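Local structure of uncharacterized protein (Parabacteroides merdae ATCC 43184, 4OPW) at residues A[6-11]-A[46-51]. The protein is of unknown function but is a putative adhesin, its chain forming a long solenoid of mostly parallel beta-strands consistent with a role in cell adhesion. Numbering follows the deposited sequence.
Sequences KGNGKL and TVDENL
Three side chains, Asn8 (chi1 73°), Glu49 and Asn50 (chi1 66°), place CG between the backbone N and the carbonyl carbon, the most hindered of the three staggered positions, which brings their polar ends against the neighbouring loop. The motif at the centre is an Asx turn: Asn8 OD1 accepts from Lys10 N at 3.0 Å, curling the loop between strands 4-6 and 11-17 at the N-terminal end of the beta-solenoid. The loop after strand 42-46 shows how a single amide can read both polarities of a backbone. Asn50 ND2 donates to Lys6 O at 2.9 Å, the acceptor lying in the plane of the amide, while Asn50 OD1 accepts from Asn8 N at 2.9 Å; these two bonds fix the rotation of the group. The Asn8 and Asn50 side chains run antiparallel alongside each other. Asp48, buried and with CG beside its backbone N, turns the anti lone pair of OD2 to Gly9 N, and the same oxygen is hydrogen-bonded to Thr77 OG1. Its carboxylate comes close to Gly7 CA, an approach left open by the lack of a side chain, and Leu51 CD1 packs 3.6 Å from Gly7 CA. Gly9, at positive phi, suits the turn. Lys10 O then receives Glu49 N at 2.7 Å, in the carbonyl plane, as Leu11 and Asp48 form an antiparallel non-hydrogen-bonded pair. Glu49, extended beyond CG, runs alongside Lys10 in the same direction, and a water links its OE1 to Leu11 O. On the other branch, Asn8 ND2 meets the anti lone pair of Glu49 OE2 at 3.0 Å, the amide and carboxylate planes 48° apart.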
ATOM      1  N   LYS A   6       6.286  26.078 -13.984  1.00 17.86           N
ATOM      2  CA  LYS A   6       5.660  24.951 -14.664  1.00 17.48           C
ATOM      3  C   LYS A   6       6.689  24.262 -15.524  1.00 21.80           C
ATOM      4  O   LYS A   6       7.640  24.898 -15.982  1.00 21.06           O
ATOM      5  CB  LYS A   6       4.423  25.377 -15.499  1.00 18.58           C
ATOM      6  CG  LYS A   6       4.722  26.299 -16.682  1.00 22.42           C
ATOM      7  CD  LYS A   6       3.458  26.561 -17.489  1.00 21.35           C
ATOM      8  CE  LYS A   6       3.681  27.587 -18.557  1.00 25.43           C
ATOM      9  NZ  LYS A   6       2.433  27.819 -19.355  1.00 25.75           N
ATOM     10  N   GLY A   7       6.491  22.970 -15.730  1.00 18.09           N
ATOM     11  CA  GLY A   7       7.370  22.179 -16.570  1.00 18.72           C
ATOM     12  C   GLY A   7       7.410  22.665 -18.005  1.00 22.75           C
ATOM     13  O   GLY A   7       6.376  23.056 -18.569  1.00 21.93           O
ATOM     14  N   ASN A   8       8.615  22.647 -18.612  1.00 20.42           N
ATOM     15  CA  ASN A   8       8.800  23.086 -20.000  1.00 20.86           C
ATOM     16  C   ASN A   8       8.522  21.924 -21.002  1.00 23.80           C
ATOM     17  O   ASN A   8       8.758  22.071 -22.212  1.00 23.06           O
ATOM     18  CB  ASN A   8      10.223  23.661 -20.188  1.00 20.34           C
ATOM     19  CG  ASN A   8      11.345  22.637 -20.192  1.00 28.89           C
ATOM     20  OD1 ASN A   8      11.146  21.427 -19.989  1.00 23.66           O
ATOM     21  ND2 ASN A   8      12.564  23.103 -20.447  1.00 25.57           N
ATOM     22  N   GLY A   9       8.070  20.777 -20.485  1.00 21.79           N
ATOM     23  CA  GLY A   9       7.699  19.629 -21.311  1.00 22.15           C
ATOM     24  C   GLY A   9       8.828  18.756 -21.816  1.00 26.75           C
ATOM     25  O   GLY A   9       8.561  17.788 -22.526  1.00 27.82           O
ATOM     26  N   LYS A  10      10.084  19.076 -21.448  1.00 23.57           N
ATOM     27  CA  LYS A  10      11.259  18.312 -21.870  1.00 23.24           C
ATOM     28  C   LYS A  10      11.797  17.523 -20.676  1.00 25.70           C
ATOM     29  O   LYS A  10      12.479  18.071 -19.814  1.00 25.33           O
ATOM     30  CB  LYS A  10      12.343  19.216 -22.468  1.00 25.82           C
ATOM     31  CG  LYS A  10      11.842  20.009 -23.662  1.00 33.79           C
ATOM     32  CD  LYS A  10      12.880  20.945 -24.171  1.00 43.44           C
ATOM     33  CE  LYS A  10      12.413  21.672 -25.411  1.00 49.41           C
ATOM     34  NZ  LYS A  10      13.522  22.453 -26.014  1.00 56.11           N
ATOM     35  N   LEU A  11      11.452  16.237 -20.620  1.00 22.23           N
ATOM     36  CA  LEU A  11      11.886  15.376 -19.530  1.00 21.41           C
ATOM     37  C   LEU A  11      13.383  15.127 -19.573  1.00 25.76           C
ATOM     38  O   LEU A  11      13.963  14.972 -20.651  1.00 24.45           O
ATOM     39  CB  LEU A  11      11.139  14.026 -19.535  1.00 20.93           C
ATOM     40  CG  LEU A  11       9.611  14.029 -19.365  1.00 24.01           C
ATOM     41  CD1 LEU A  11       9.076  12.598 -19.478  1.00 23.37           C
ATOM     42  CD2 LEU A  11       9.194  14.621 -17.999  1.00 22.09           C
ATOM     43  N   THR A  46      13.256  11.613 -12.852  1.00 17.69           N
ATOM     44  CA  THR A  46      12.850  12.066 -14.182  1.00 17.82           C
ATOM     45  C   THR A  46      11.734  13.092 -13.990  1.00 20.73           C
ATOM     46  O   THR A  46      10.688  12.773 -13.406  1.00 18.75           O
ATOM     47  CB  THR A  46      12.413  10.903 -15.098  1.00 23.92           C
ATOM     48  OG1 THR A  46      13.460   9.951 -15.148  1.00 23.02           O
ATOM     49  CG2 THR A  46      12.086  11.375 -16.522  1.00 20.14           C
ATOM     50  N   VAL A  47      11.946  14.308 -14.487  1.00 17.33           N
ATOM     51  CA  VAL A  47      10.957  15.386 -14.401  1.00 17.16           C
ATOM     52  C   VAL A  47      11.312  16.403 -15.499  1.00 20.14           C
ATOM     53  O   VAL A  47      12.398  16.306 -16.078  1.00 20.47           O
ATOM     54  CB  VAL A  47      10.925  15.993 -12.949  1.00 20.61           C
ATOM     55  CG1 VAL A  47      12.174  16.844 -12.652  1.00 20.05           C
ATOM     56  CG2 VAL A  47       9.639  16.784 -12.687  1.00 20.60           C
ATOM     57  N   ASP A  48      10.435  17.374 -15.792  1.00 17.67           N
ATOM     58  CA  ASP A  48      10.786  18.402 -16.786  1.00 16.15           C
ATOM     59  C   ASP A  48      12.139  18.989 -16.404  1.00 19.95           C
ATOM     60  O   ASP A  48      12.380  19.231 -15.218  1.00 17.36           O
ATOM     61  CB  ASP A  48       9.719  19.502 -16.851  1.00 16.84           C
ATOM     62  CG  ASP A  48       8.335  18.941 -17.088  1.00 16.44           C
ATOM     63  OD1 ASP A  48       7.833  18.205 -16.206  1.00 18.88           O
ATOM     64  OD2 ASP A  48       7.707  19.342 -18.076  1.00 16.61           O
ATOM     65  N   GLU A  49      13.040  19.142 -17.378  1.00 17.97           N
ATOM     66  CA  GLU A  49      14.411  19.579 -17.075  1.00 18.46           C
ATOM     67  C   GLU A  49      14.488  20.845 -16.192  1.00 21.83           C
ATOM     68  O   GLU A  49      15.329  20.891 -15.293  1.00 20.96           O
ATOM     69  CB  GLU A  49      15.226  19.786 -18.367  1.00 20.40           C
ATOM     70  CG  GLU A  49      14.550  20.666 -19.402  1.00 29.02           C
ATOM     71  CD  GLU A  49      15.322  20.871 -20.690  1.00 47.90           C
ATOM     72  OE1 GLU A  49      16.115  19.984 -21.074  1.00 47.40           O
ATOM     73  OE2 GLU A  49      15.136  21.937 -21.311  1.00 38.46           O
ATOM     74  N   ASN A  50      13.594  21.847 -16.422  1.00 19.63           N
ATOM     75  CA  ASN A  50      13.630  23.102 -15.649  1.00 18.86           C
ATOM     76  C   ASN A  50      13.089  22.933 -14.218  1.00 20.90           C
ATOM     77  O   ASN A  50      13.204  23.878 -13.421  1.00 19.78           O
ATOM     78  CB  ASN A  50      12.840  24.204 -16.390  1.00 18.95           C
ATOM     79  CG  ASN A  50      11.355  23.908 -16.480  1.00 29.39           C
ATOM     80  OD1 ASN A  50      10.944  22.816 -16.889  1.00 21.51           O
ATOM     81  ND2 ASN A  50      10.522  24.837 -16.021  1.00 23.86           N
ATOM     82  N   LEU A  51      12.545  21.740 -13.872  1.00 16.23           N
ATOM     83  CA  LEU A  51      11.974  21.525 -12.540  1.00 15.85           C
ATOM     84  C   LEU A  51      12.938  20.811 -11.568  1.00 19.53           C
ATOM     85  O   LEU A  51      12.665  20.792 -10.361  1.00 16.57           O
ATOM     86  CB  LEU A  51      10.638  20.757 -12.634  1.00 15.40           C
ATOM     87  CG  LEU A  51       9.508  21.517 -13.354  1.00 17.49           C
ATOM     88  CD1 LEU A  51       8.223  20.672 -13.371  1.00 16.58           C
ATOM     89  CD2 LEU A  51       9.220  22.875 -12.675  1.00 15.97           C
TER
HETATM   90  O   HOH W   1      15.881  17.314 -21.581  1.00 39.86           O